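Local coordinates for eukaryotic translation initiation factor 4 gamma 5 (Trypanosoma cruzi, PDB 6OZU), which probably serves as a scaffold in translation initiation, its MIF4G domain being of the helical-repeat kind that in eIF4G relatives binds the RNA helicase eIF4A, at residues E207-H212 against R216-L221; N101-Q106 against Y162-K167; A203-L208 against L222-T227. All coordinates share one frame; numbering follows the deposited sequence.

Contact 1 (E207-H212 against R216-L221); sequences ELMHMH and RMQFLL. With SO4 (sulfate ion), chain D; SO4 (sulfate ion), chain E.
L221 packs against M209 and L208, where helix 194-208 gives out into the corner before helix 215-235, and the contact between them is wholly apolar. M209 lays its CG against L221 CB at 3.6 Å, the two side chains running past each other in opposite senses. L221 CD1 reaches back to the backbone carbon C of L208 at 3.9 Å and lies 4.1 Å from L208 CB. Leucine suits this buried, apolar place, and it is CB and the CD1 branch that do the touching. M209 is long and flexible enough to turn twice: its CG sits beside the backbone N (chi1 -85°), and the chain then bends so that CE comes to Q218 CG at 3.8 Å, crossing that side chain nearly at right angles. Here it is the aliphatic part of the glutamine that does the packing.

Backbone hydrogen bonds shape the other side of the corner. L208 to M211 form a type I beta turn, and H210 N bonds to E207 O at 2.9 Å.

R216 lies apart from this packing, at the other end of its segment, and binds sulfates that probably come from the crystallisation liquor. One oxygen, O3 of the chain D sulfate, takes R216 N at 3.2 Å and R216 NE at 3.1 Å, the latter in the guanidinium plane. NH2 adds a bond to O1 of the same ion and a weak one to the chain E sulfate, so backbone and side chain grip together.

Helix 150-162 closes the inner side: L157 packs on L208, Y162 packs on M217, and the Y162 hydroxyl is hydrogen-bonded to L208 O.

Contact 2 (N101-Q106 against Y162-K167); sequences NAEEAQ and YGTERK. With SO4 (sulfate ion), chain G.
T164 and R166, in the loop after helix 150-162, meet helix 82-112 in two different ways. The packed part belongs to T164. Its methyl CG2 lies 3.6 Å from the backbone O of E103 and 4.1 Å from the CG of Q106, three residues on. Threonine suits the place because its two branches serve different partners: with OG1 between the backbone N and the carbonyl carbon, the methyl faces the helix while the hydroxyl donates to O2 of a sulfate at 3.1 Å. That ion probably comes from the crystallisation liquor. G163, with positive phi, is the first residue to leave the helix; its bare CA lies close to the sulfate, and a backbone of this shape suits glycine, which has no CB to press on the carbonyl of Y162.

The looser part is polar, a single salt bridge between partly exposed residues. E103 stretches out fully, CG anti to the backbone N (chi1 -176°), and carries OE2 to R166 NH2, a salt bridge of 3.0 Å with an N-H...O angle of 156°. OE2 lies at the guanidinium edge, in its plane, yet NH2 stands above the carboxylate plane; the two planes are 53° apart, and one bond joins the pair. The same NH2 makes a weak bond to T164 O, which ties the arginine back to its own turn, a type I turn from G163 to R166. E103 OE1 has a weak hydrogen bond to H155.

Helix 150-162 lies beneath both parts, with W159 against E103, Q106 and R166, while F128 and Q132 of helix 118-144 back Q106.

Contact 3 (A203-L208 against L222-T227); sequences AVLEEL and LNTVET
L205 and V225 face each other across the contact between helices 203-208 and 222-227, their CA atoms being the nearest pair. V225 CG2 rests on L205 CB at 3.8 Å, and L205 CD1 goes on to the T224 methyl CG2 at 3.5 Å, the two side chains crossing nearly at right angles. The leucine thus spans two neighbouring residues of the opposite helix, while the beta-branched valine offers both its methyls. E206 bends at chi2 (-75°) and brings OE1 to those methyls, 3.3 Å from V225 CG1 and 3.7 Å from V225 CG2, its side chain crossing the valine at about a right angle. No hydrogen bond crosses between the helices, and a glutamate that packs beside an apolar residue in this way befits a partly exposed place.

The axes run antiparallel at 161° and approach to 9.9 Å, the pairing expected of a helical hairpin in the all-helical, repeat-like fold of MIF4G domains.

Behind this first shell, T224 turns its methyl to the contact, CG2 anti to the backbone N, while OG1 is hydrogen-bonded to L220 O one turn back, consistent with fixing this rotation. On the side away from the contact, N223 O accepts T227 N and also T227 OG1, the latter at 2.8 Å, the two arriving from opposite faces of the carbonyl plane. N223 ND2 bonds there to E226 OE2. Farther in, F179 of helix 173-186 packs on L205 and L183 on T224, and I228 extends the apolar seam along helix 215-235.

Followed from the N terminus, the chain first enters contact 2 in helix 82-112, then closes a loop of 55 residues, mostly helix 118-144 and helix 150-162, on reaching 162-167. Only later does it pass through 203-208 and 207-212 at the end of helix 194-208. Contact 1 closes first, across the short connection of three residues, and contact 3 closes around it one hairpin layer further out, so contact 1 lies within the loop of contact 3, overlapping it at E207 and L208. Contact 2 neither nests nor crosses with them. It is tied to them through Y162, at the end of helix 150-162, which reaches the terminal helical hairpin and links it to the preceding helices.

Contact 1 (E207-H212 against R216-L221)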
loop_
_atom_site.group_PDB
_atom_site.type_symbol
_atom_site.label_atom_id
_atom_site.label_comp_id
_atom_site.label_asym_id
_atom_site.label_seq_id
_atom_site.Cartn_x
_atom_site.Cartn_y
_atom_site.Cartn_z
ATOM N N GLU A 207 9.887 -9.221 12.256
ATOM C CA GLU A 207 9.057 -8.822 13.391
ATOM C C GLU A 207 7.878 -9.763 13.592
ATOM O O GLU A 207 7.620 -10.176 14.719
ATOM C CB GLU A 207 8.564 -7.389 13.252
ATOM C CG GLU A 207 9.538 -6.393 13.820
ATOM C CD GLU A 207 9.097 -4.949 13.753
ATOM O OE1 GLU A 207 8.720 -4.389 14.810
ATOM O OE2 GLU A 207 9.147 -4.375 12.640
ATOM N N LEU A 208 7.174 -10.124 12.510
ATOM C CA LEU A 208 6.058 -11.072 12.547
ATOM C C LEU A 208 6.526 -12.441 13.083
ATOM O O LEU A 208 5.741 -13.171 13.678
ATOM C CB LEU A 208 5.443 -11.240 11.148
ATOM C CG LEU A 208 4.781 -10.011 10.535
ATOM C CD1 LEU A 208 4.734 -10.134 9.042
ATOM C CD2 LEU A 208 3.408 -9.768 11.111
ATOM N N MET A 209 7.807 -12.762 12.901
ATOM C CA MET A 209 8.420 -13.995 13.375
ATOM C C MET A 209 8.559 -14.039 14.883
ATOM O O MET A 209 8.774 -15.114 15.451
ATOM C CB MET A 209 9.786 -14.119 12.764
ATOM C CG MET A 209 9.739 -14.713 11.452
ATOM S SD MET A 209 11.236 -15.567 11.284
ATOM C CE MET A 209 11.049 -16.788 12.650
ATOM N N HIS A 210 8.500 -12.868 15.527
ATOM C CA HIS A 210 8.595 -12.763 16.975
ATOM C C HIS A 210 7.212 -12.391 17.520
ATOM O O HIS A 210 7.077 -11.528 18.386
ATOM C CB HIS A 210 9.749 -11.830 17.380
ATOM C CG HIS A 210 11.092 -12.370 16.968
ATOM N ND1 HIS A 210 11.725 -11.932 15.812
ATOM C CD2 HIS A 210 11.844 -13.348 17.530
ATOM C CE1 HIS A 210 12.852 -12.628 15.726
ATOM N NE2 HIS A 210 12.966 -13.497 16.733
ATOM N N MET A 211 6.170 -13.056 16.951
ATOM C CA MET A 211 4.748 -12.933 17.288
ATOM C C MET A 211 4.112 -14.313 17.471
ATOM O O MET A 211 2.918 -14.511 17.229
ATOM C CB MET A 211 4.008 -12.089 16.251
ATOM C CG MET A 211 4.287 -10.623 16.391
ATOM S SD MET A 211 3.434 -9.653 15.138
ATOM C CE MET A 211 4.245 -8.094 15.376
ATOM N N HIS A 212 4.948 -15.258 17.931
ATOM C CA HIS A 212 4.693 -16.662 18.252
ATOM C C HIS A 212 4.070 -17.453 17.085
ATOM O O HIS A 212 3.001 -18.053 17.250
ATOM C CB HIS A 212 3.889 -16.783 19.552
ATOM C CG HIS A 212 4.548 -16.052 20.684
ATOM N ND1 HIS A 212 5.617 -16.606 21.385
ATOM C CD2 HIS A 212 4.335 -14.794 21.136
ATOM C CE1 HIS A 212 5.984 -15.687 22.265
ATOM N NE2 HIS A 212 5.240 -14.580 22.154
ATOM N N ARG A 216 3.770 -24.002 10.261
ATOM C CA ARG A 216 3.584 -23.527 8.887
ATOM C C ARG A 216 3.898 -22.045 8.776
ATOM O O ARG A 216 4.473 -21.626 7.768
ATOM C CB ARG A 216 2.172 -23.802 8.357
ATOM C CG ARG A 216 1.816 -25.236 8.001
ATOM C CD ARG A 216 0.304 -25.376 7.883
ATOM N NE ARG A 216 -0.345 -25.022 9.148
ATOM C CZ ARG A 216 -1.644 -24.830 9.338
ATOM N NH1 ARG A 216 -2.493 -24.916 8.320
ATOM N NH2 ARG A 216 -2.104 -24.548 10.546
ATOM N N MET A 217 3.554 -21.264 9.830
ATOM C CA MET A 217 3.768 -19.819 9.903
ATOM C C MET A 217 5.257 -19.455 9.977
ATOM O O MET A 217 5.692 -18.469 9.369
ATOM C CB MET A 217 2.971 -19.195 11.058
ATOM C CG MET A 217 2.822 -17.686 10.939
ATOM S SD MET A 217 1.880 -17.163 9.477
ATOM C CE MET A 217 0.448 -16.578 10.254
ATOM N N GLN A 218 6.034 -20.247 10.721
ATOM C CA GLN A 218 7.459 -20.036 10.829
ATOM C C GLN A 218 8.144 -20.433 9.545
ATOM O O GLN A 218 9.056 -19.729 9.122
ATOM C CB GLN A 218 8.027 -20.798 12.006
ATOM C CG GLN A 218 8.842 -19.883 12.884
ATOM C CD GLN A 218 9.742 -20.641 13.798
ATOM O OE1 GLN A 218 10.709 -21.243 13.360
ATOM N NE2 GLN A 218 9.442 -20.616 15.085
ATOM N N PHE A 219 7.688 -21.532 8.898
ATOM C CA PHE A 219 8.242 -21.966 7.614
ATOM C C PHE A 219 7.964 -20.903 6.542
ATOM O O PHE A 219 8.863 -20.570 5.775
ATOM C CB PHE A 219 7.730 -23.365 7.197
ATOM C CG PHE A 219 8.473 -23.950 6.015
ATOM C CD1 PHE A 219 9.718 -24.552 6.178
ATOM C CD2 PHE A 219 7.945 -23.864 4.728
ATOM C CE1 PHE A 219 10.427 -25.051 5.072
ATOM C CE2 PHE A 219 8.653 -24.376 3.625
ATOM C CZ PHE A 219 9.887 -24.966 3.807
ATOM N N LEU A 220 6.748 -20.329 6.542
ATOM C CA LEU A 220 6.348 -19.284 5.607
ATOM C C LEU A 220 7.245 -18.056 5.710
ATOM O O LEU A 220 7.811 -17.640 4.699
ATOM C CB LEU A 220 4.881 -18.891 5.804
ATOM C CG LEU A 220 4.348 -17.821 4.842
ATOM C CD1 LEU A 220 3.391 -18.402 3.888
ATOM C CD2 LEU A 220 3.707 -16.711 5.576
ATOM N N LEU A 221 7.387 -17.486 6.922
ATOM C CA LEU A 221 8.193 -16.285 7.165
ATOM C C LEU A 221 9.692 -16.494 6.957
ATOM O O LEU A 221 10.342 -15.623 6.372
ATOM C CB LEU A 221 7.892 -15.717 8.537
ATOM C CG LEU A 221 6.454 -15.242 8.766
ATOM C CD1 LEU A 221 6.145 -15.128 10.245
ATOM C CD2 LEU A 221 6.149 -13.943 7.979
HETATM S S SO4 D . 0.632 -25.834 12.841
HETATM O O1 SO4 D . -0.781 -25.525 13.087
HETATM O O2 SO4 D . 1.414 -25.751 14.084
HETATM O O3 SO4 D . 1.135 -24.887 11.838
HETATM O O4 SO4 D . 0.719 -27.198 12.331
HETATM S S SO4 E . -5.826 -22.707 10.751
HETATM O O1 SO4 E . -7.277 -22.657 10.927
HETATM O O2 SO4 E . -5.298 -21.378 11.070
HETATM O O3 SO4 E . -5.244 -23.729 11.630
HETATM O O4 SO4 E . -5.497 -23.069 9.367
#

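Contact 2 (N101-Q106 against Y162-K167)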
loop_
_atom_site.group_PDB
_atom_site.type_symbol
_atom_site.label_atom_id
_atom_site.label_comp_id
_atom_site.label_asym_id
_atom_site.label_seq_id
_atom_site.Cartn_x
_atom_site.Cartn_y
_atom_site.Cartn_z
ATOM N N ASN A 101 -10.160 0.694 7.122
ATOM C CA ASN A 101 -11.340 0.300 6.354
ATOM C C ASN A 101 -11.128 -1.092 5.815
ATOM O O ASN A 101 -12.005 -1.939 6.011
ATOM C CB ASN A 101 -11.592 1.257 5.172
ATOM C CG ASN A 101 -12.107 2.621 5.525
ATOM O OD1 ASN A 101 -12.614 2.879 6.621
ATOM N ND2 ASN A 101 -11.966 3.547 4.596
ATOM N N ALA A 102 -9.953 -1.335 5.144
ATOM C CA ALA A 102 -9.589 -2.639 4.608
ATOM C C ALA A 102 -9.615 -3.716 5.698
ATOM O O ALA A 102 -10.194 -4.762 5.459
ATOM C CB ALA A 102 -8.242 -2.572 3.919
ATOM N N GLU A 103 -9.101 -3.426 6.921
ATOM C CA GLU A 103 -9.121 -4.356 8.055
ATOM C C GLU A 103 -10.554 -4.701 8.490
ATOM O O GLU A 103 -10.898 -5.879 8.571
ATOM C CB GLU A 103 -8.325 -3.790 9.245
ATOM C CG GLU A 103 -8.226 -4.758 10.415
ATOM C CD GLU A 103 -7.496 -4.264 11.645
ATOM O OE1 GLU A 103 -7.011 -3.109 11.639
ATOM O OE2 GLU A 103 -7.408 -5.039 12.623
ATOM N N GLU A 104 -11.372 -3.676 8.771
ATOM C CA GLU A 104 -12.769 -3.801 9.188
ATOM C C GLU A 104 -13.677 -4.453 8.132
ATOM O O GLU A 104 -14.616 -5.152 8.513
ATOM C CB GLU A 104 -13.331 -2.439 9.650
ATOM C CG GLU A 104 -14.613 -2.512 10.474
ATOM C CD GLU A 104 -14.665 -3.476 11.649
ATOM O OE1 GLU A 104 -13.685 -3.544 12.427
ATOM O OE2 GLU A 104 -15.706 -4.153 11.800
ATOM N N ALA A 105 -13.390 -4.248 6.824
ATOM C CA ALA A 105 -14.143 -4.842 5.723
ATOM C C ALA A 105 -13.937 -6.366 5.726
ATOM O O ALA A 105 -14.895 -7.111 5.525
ATOM C CB ALA A 105 -13.683 -4.242 4.404
ATOM N N GLN A 106 -12.692 -6.813 6.008
ATOM C CA GLN A 106 -12.272 -8.208 6.145
ATOM C C GLN A 106 -13.009 -8.846 7.342
ATOM O O GLN A 106 -13.579 -9.935 7.196
ATOM C CB GLN A 106 -10.741 -8.275 6.347
ATOM C CG GLN A 106 -10.153 -9.677 6.390
ATOM C CD GLN A 106 -10.248 -10.383 5.051
ATOM O OE1 GLN A 106 -9.799 -9.873 4.004
ATOM N NE2 GLN A 106 -10.839 -11.579 5.055
ATOM N N TYR A 162 -2.262 -13.419 10.516
ATOM C CA TYR A 162 -2.744 -13.969 11.789
ATOM C C TYR A 162 -4.241 -13.816 12.021
ATOM O O TYR A 162 -4.742 -14.338 13.013
ATOM C CB TYR A 162 -1.964 -13.392 12.981
ATOM C CG TYR A 162 -0.488 -13.750 13.013
ATOM C CD1 TYR A 162 -0.065 -14.988 13.482
ATOM C CD2 TYR A 162 0.484 -12.820 12.652
ATOM C CE1 TYR A 162 1.292 -15.303 13.567
ATOM C CE2 TYR A 162 1.842 -13.131 12.716
ATOM C CZ TYR A 162 2.240 -14.373 13.180
ATOM O OH TYR A 162 3.564 -14.701 13.241
ATOM N N GLY A 163 -4.944 -13.142 11.109
ATOM C CA GLY A 163 -6.374 -12.912 11.224
ATOM C C GLY A 163 -6.704 -11.615 11.932
ATOM O O GLY A 163 -5.873 -11.069 12.671
ATOM N N THR A 164 -7.927 -11.119 11.716
ATOM C CA THR A 164 -8.409 -9.874 12.329
ATOM C C THR A 164 -8.487 -10.010 13.867
ATOM O O THR A 164 -8.175 -9.053 14.577
ATOM C CB THR A 164 -9.709 -9.382 11.652
ATOM O OG1 THR A 164 -10.629 -10.475 11.494
ATOM C CG2 THR A 164 -9.438 -8.752 10.278
ATOM N N GLU A 165 -8.807 -11.225 14.366
ATOM C CA GLU A 165 -8.828 -11.539 15.799
ATOM C C GLU A 165 -7.422 -12.026 16.285
ATOM O O GLU A 165 -7.241 -12.274 17.482
ATOM C CB GLU A 165 -9.943 -12.552 16.128
ATOM N N ARG A 166 -6.431 -12.139 15.343
ATOM C CA ARG A 166 -5.022 -12.538 15.551
ATOM C C ARG A 166 -4.857 -13.946 16.180
ATOM O O ARG A 166 -3.795 -14.257 16.736
ATOM C CB ARG A 166 -4.231 -11.467 16.339
ATOM C CG ARG A 166 -3.538 -10.416 15.466
ATOM C CD ARG A 166 -4.428 -9.221 15.186
ATOM N NE ARG A 166 -3.663 -8.076 14.691
ATOM C CZ ARG A 166 -4.198 -7.031 14.070
ATOM N NH1 ARG A 166 -3.428 -6.029 13.660
ATOM N NH2 ARG A 166 -5.509 -6.981 13.846
ATOM N N LYS A 167 -5.874 -14.814 16.019
ATOM C CA LYS A 167 -5.851 -16.155 16.599
ATOM C C LYS A 167 -5.521 -17.286 15.597
ATOM O O LYS A 167 -5.481 -18.449 16.014
ATOM C CB LYS A 167 -7.172 -16.441 17.346
ATOM C CG LYS A 167 -7.217 -15.838 18.750
ATOM C CD LYS A 167 -8.460 -16.273 19.531
ATOM C CE LYS A 167 -8.164 -17.342 20.560
ATOM N NZ LYS A 167 -9.388 -17.756 21.299
HETATM S S SO4 G . -9.689 -13.981 9.460
HETATM O O1 SO4 G . -9.414 -14.309 10.866
HETATM O O2 SO4 G . -10.452 -12.734 9.381
HETATM O O3 SO4 G . -8.436 -13.820 8.712
HETATM O O4 SO4 G . -10.473 -15.065 8.864
#

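Contact 3 (A203-L208 against L222-T227)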
loop_
_atom_site.group_PDB
_atom_site.type_symbol
_atom_site.label_atom_id
_atom_site.label_comp_id
_atom_site.label_asym_id
_atom_site.label_seq_id
_atom_site.Cartn_x
_atom_site.Cartn_y
_atom_site.Cartn_z
ATOM N N ALA A 203 12.735 -6.772 7.305
ATOM C CA ALA A 203 12.663 -6.406 8.724
ATOM C C ALA A 203 11.250 -6.599 9.302
ATOM O O ALA A 203 11.118 -7.065 10.435
ATOM C CB ALA A 203 13.098 -4.965 8.903
ATOM N N VAL A 204 10.209 -6.245 8.517
ATOM C CA VAL A 204 8.783 -6.385 8.844
ATOM C C VAL A 204 8.450 -7.868 9.028
ATOM O O VAL A 204 7.807 -8.234 10.014
ATOM C CB VAL A 204 7.889 -5.685 7.777
ATOM C CG1 VAL A 204 6.415 -6.095 7.884
ATOM C CG2 VAL A 204 8.016 -4.185 7.896
ATOM N N LEU A 205 8.929 -8.716 8.102
ATOM C CA LEU A 205 8.720 -10.154 8.171
ATOM C C LEU A 205 9.443 -10.777 9.337
ATOM O O LEU A 205 8.936 -11.752 9.881
ATOM C CB LEU A 205 9.055 -10.876 6.851
ATOM C CG LEU A 205 8.382 -10.360 5.573
ATOM C CD1 LEU A 205 8.808 -11.187 4.404
ATOM C CD2 LEU A 205 6.859 -10.344 5.690
ATOM N N GLU A 206 10.591 -10.212 9.750
ATOM C CA GLU A 206 11.361 -10.687 10.913
ATOM C C GLU A 206 10.612 -10.366 12.206
ATOM O O GLU A 206 10.677 -11.159 13.140
ATOM C CB GLU A 206 12.778 -10.096 10.956
ATOM C CG GLU A 206 13.760 -10.722 9.976
ATOM C CD GLU A 206 14.294 -12.107 10.303
ATOM O OE1 GLU A 206 14.380 -12.929 9.364
ATOM O OE2 GLU A 206 14.630 -12.375 11.479
ATOM N N GLU A 207 9.887 -9.221 12.256
ATOM C CA GLU A 207 9.057 -8.822 13.391
ATOM C C GLU A 207 7.878 -9.763 13.592
ATOM O O GLU A 207 7.620 -10.176 14.719
ATOM C CB GLU A 207 8.564 -7.389 13.252
ATOM C CG GLU A 207 9.538 -6.393 13.820
ATOM C CD GLU A 207 9.097 -4.949 13.753
ATOM O OE1 GLU A 207 8.720 -4.389 14.810
ATOM O OE2 GLU A 207 9.147 -4.375 12.640
ATOM N N LEU A 208 7.174 -10.124 12.510
ATOM C CA LEU A 208 6.058 -11.072 12.547
ATOM C C LEU A 208 6.526 -12.441 13.083
ATOM O O LEU A 208 5.741 -13.171 13.678
ATOM C CB LEU A 208 5.443 -11.240 11.148
ATOM C CG LEU A 208 4.781 -10.011 10.535
ATOM C CD1 LEU A 208 4.734 -10.134 9.042
ATOM C CD2 LEU A 208 3.408 -9.768 11.111
ATOM N N LEU A 222 10.226 -17.667 7.373
ATOM C CA LEU A 222 11.638 -17.996 7.192
ATOM C C LEU A 222 12.006 -18.267 5.754
ATOM O O LEU A 222 13.077 -17.845 5.334
ATOM C CB LEU A 222 12.096 -19.156 8.096
ATOM C CG LEU A 222 12.172 -18.831 9.593
ATOM C CD1 LEU A 222 12.444 -20.056 10.387
ATOM C CD2 LEU A 222 13.251 -17.814 9.879
ATOM N N ASN A 223 11.147 -18.994 4.995
ATOM C CA ASN A 223 11.404 -19.280 3.582
ATOM C C ASN A 223 11.316 -18.009 2.734
ATOM O O ASN A 223 12.110 -17.856 1.802
ATOM C CB ASN A 223 10.492 -20.375 3.027
ATOM C CG ASN A 223 11.097 -21.147 1.885
ATOM O OD1 ASN A 223 10.419 -21.596 0.969
ATOM N ND2 ASN A 223 12.398 -21.285 1.896
ATOM N N THR A 224 10.383 -17.092 3.091
ATOM C CA THR A 224 10.171 -15.809 2.416
ATOM C C THR A 224 11.406 -14.898 2.587
ATOM O O THR A 224 11.960 -14.420 1.587
ATOM C CB THR A 224 8.833 -15.179 2.847
ATOM O OG1 THR A 224 7.770 -16.050 2.462
ATOM C CG2 THR A 224 8.600 -13.850 2.220
ATOM N N VAL A 225 11.872 -14.723 3.845
ATOM C CA VAL A 225 13.087 -13.949 4.152
ATOM C C VAL A 225 14.291 -14.562 3.425
ATOM O O VAL A 225 15.084 -13.836 2.846
ATOM C CB VAL A 225 13.303 -13.779 5.689
ATOM C CG1 VAL A 225 14.738 -13.435 6.084
ATOM C CG2 VAL A 225 12.294 -12.818 6.301
ATOM N N GLU A 226 14.374 -15.888 3.388
ATOM C CA GLU A 226 15.436 -16.631 2.711
ATOM C C GLU A 226 15.452 -16.366 1.194
ATOM O O GLU A 226 16.516 -16.136 0.644
ATOM C CB GLU A 226 15.282 -18.118 3.009
ATOM C CG GLU A 226 16.534 -18.948 2.814
ATOM C CD GLU A 226 16.369 -20.445 2.994
ATOM O OE1 GLU A 226 17.336 -21.174 2.684
ATOM O OE2 GLU A 226 15.288 -20.893 3.437
ATOM N N THR A 227 14.270 -16.392 0.530
ATOM C CA THR A 227 14.102 -16.105 -0.904
ATOM C C THR A 227 14.442 -14.628 -1.192
ATOM O O THR A 227 15.091 -14.358 -2.211
ATOM C CB THR A 227 12.696 -16.478 -1.371
ATOM O OG1 THR A 227 12.418 -17.811 -0.959
ATOM C CG2 THR A 227 12.534 -16.349 -2.865
#